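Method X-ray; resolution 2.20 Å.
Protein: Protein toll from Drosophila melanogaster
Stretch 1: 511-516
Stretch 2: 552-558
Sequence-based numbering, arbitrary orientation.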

# COMPACT_ATOMS: atom_id res chain seq x y z
N ALA A 511 -25.21 12.59 14.29
CA ALA A 511 -26.33 13.48 14.52
C ALA A 511 -26.12 14.85 13.88
O ALA A 511 -25.45 15.71 14.45
CB ALA A 511 -26.59 13.62 16.01
N LEU A 512 -26.68 15.02 12.69
CA LEU A 512 -26.63 16.30 11.98
C LEU A 512 -27.95 17.03 12.16
O LEU A 512 -29.01 16.41 12.12
CB LEU A 512 -26.33 16.07 10.50
CG LEU A 512 -25.06 15.28 10.22
CD1 LEU A 512 -24.81 15.14 8.74
CD2 LEU A 512 -23.89 15.95 10.91
N PRO A 513 -27.90 18.35 12.35
CA PRO A 513 -29.11 19.09 12.67
C PRO A 513 -29.93 19.47 11.43
O PRO A 513 -29.47 19.34 10.30
CB PRO A 513 -28.58 20.34 13.37
CG PRO A 513 -27.15 20.50 12.88
CD PRO A 513 -26.75 19.25 12.13
N GLU A 514 -31.15 19.93 11.68
CA GLU A 514 -32.04 20.33 10.60
C GLU A 514 -31.45 21.52 9.85
O GLU A 514 -31.23 21.45 8.65
CB GLU A 514 -33.42 20.68 11.16
CG GLU A 514 -34.57 20.54 10.17
CD GLU A 514 -35.93 20.83 10.80
OE1 GLU A 514 -36.78 21.44 10.12
OE2 GLU A 514 -36.15 20.44 11.97
N ASP A 515 -31.16 22.58 10.60
CA ASP A 515 -30.73 23.88 10.07
C ASP A 515 -29.79 23.81 8.86
O ASP A 515 -28.74 23.17 8.91
CB ASP A 515 -30.08 24.71 11.18
CG ASP A 515 -30.64 26.12 11.26
OD1 ASP A 515 -31.09 26.65 10.22
OD2 ASP A 515 -30.65 26.70 12.37
N VAL A 516 -30.20 24.47 7.78
CA VAL A 516 -29.41 24.51 6.55
C VAL A 516 -28.32 25.58 6.60
O VAL A 516 -28.20 26.32 7.58
CB VAL A 516 -30.29 24.71 5.29
CG1 VAL A 516 -31.14 23.48 5.01
CG2 VAL A 516 -31.17 25.95 5.42
N VAL A 552 -32.19 14.88 -0.61
CA VAL A 552 -32.92 15.92 0.12
C VAL A 552 -32.15 17.04 0.84
O VAL A 552 -32.33 18.22 0.53
CB VAL A 552 -33.91 15.29 1.11
CG1 VAL A 552 -34.91 16.33 1.59
CG2 VAL A 552 -34.61 14.11 0.46
N HIS A 553 -31.31 16.69 1.81
CA HIS A 553 -30.77 17.70 2.72
C HIS A 553 -29.35 18.14 2.38
O HIS A 553 -28.41 17.34 2.40
CB HIS A 553 -30.86 17.20 4.16
CG HIS A 553 -30.63 18.26 5.20
ND1 HIS A 553 -29.71 18.12 6.22
CD2 HIS A 553 -31.21 19.47 5.38
CE1 HIS A 553 -29.74 19.20 6.98
NE2 HIS A 553 -30.64 20.04 6.49
N LYS A 554 -29.19 19.42 2.05
CA LYS A 554 -27.87 19.96 1.71
C LYS A 554 -27.61 21.33 2.35
O LYS A 554 -27.55 22.34 1.66
CB LYS A 554 -27.72 20.08 0.19
CG LYS A 554 -28.09 18.81 -0.57
CD LYS A 554 -27.86 18.95 -2.06
CE LYS A 554 -29.09 18.55 -2.86
NZ LYS A 554 -30.17 19.58 -2.80
N PRO A 555 -27.44 21.36 3.68
CA PRO A 555 -27.12 22.59 4.44
C PRO A 555 -25.83 23.29 4.00
O PRO A 555 -25.16 22.87 3.06
CB PRO A 555 -26.96 22.07 5.87
CG PRO A 555 -26.74 20.60 5.73
CD PRO A 555 -27.56 20.20 4.57
N GLN A 556 -25.49 24.37 4.71
CA GLN A 556 -24.30 25.16 4.39
C GLN A 556 -23.02 24.36 4.59
O GLN A 556 -22.12 24.40 3.75
CB GLN A 556 -24.26 26.46 5.21
CG GLN A 556 -25.28 27.52 4.79
CD GLN A 556 -24.76 28.46 3.71
OE1 GLN A 556 -25.51 28.90 2.84
NE2 GLN A 556 -23.47 28.77 3.77
N TYR A 557 -22.94 23.63 5.70
CA TYR A 557 -21.75 22.84 5.99
C TYR A 557 -21.58 21.66 5.03
O TYR A 557 -20.47 21.28 4.70
CB TYR A 557 -21.77 22.34 7.44
CG TYR A 557 -22.97 21.48 7.80
CD1 TYR A 557 -23.00 20.12 7.52
CD2 TYR A 557 -24.07 22.04 8.44
CE1 TYR A 557 -24.09 19.35 7.85
CE2 TYR A 557 -25.17 21.27 8.78
CZ TYR A 557 -25.17 19.92 8.48
OH TYR A 557 -26.25 19.15 8.81
N SER A 558 -22.71 21.12 4.58
CA SER A 558 -22.75 19.88 3.79
C SER A 558 -21.80 19.84 2.60
O SER A 558 -21.33 18.77 2.21
CB SER A 558 -24.17 19.67 3.27
OG SER A 558 -24.50 20.66 2.31

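Two irregular segments of Toll, 511-516 and 552-558, pack through a small interface of 330 Å², both sides summed, in which two rings from the second stretch fit against the backbone and small apolar groups of the first. Val516 (71 Å²), Tyr557 (70 Å²) and His553 (52 Å²) have the most surface covered. The one hydrogen bond between the stretches runs from His553 NE2 to Glu514 O, 2.6 Å long but bent, with an angle of 130° at the hydrogen. The CA-to-CB bond of His553 points sideways, and chi1 in t carries the imidazole inward, so that the carbonyl meets its edge, near the ring plane. Pro513 O lies 3.3 Å from His553 CE1, and Val516 CG1 rests 3.8 Å from His553 NE2. The acceptor is a main-chain oxygen, and Glu514 is exposed, its CA-to-CB bond pointing away from the second stretch. Tyr557, with chi1 in p, fills the notch where Leu512 leads into Pro513 with its hydroxyl end, its OH 3.5 Å from Leu512 CB and 3.4 Å from Pro513 CD, close packing without a hydrogen bond between them. Leu512 CD1 approaches the ring edge, 4.4 Å from Tyr557 CE1. At Pro555 the backbones come close, Val516 CA lying 3.7 Å from Pro555 CA, and Pro555 CB packs 3.5 Å from Val516 CA and 3.7 Å from Asp515 O. The apolar Val516 side chain packs on this ring, Val516 CB 4.3 Å from Pro555 CB.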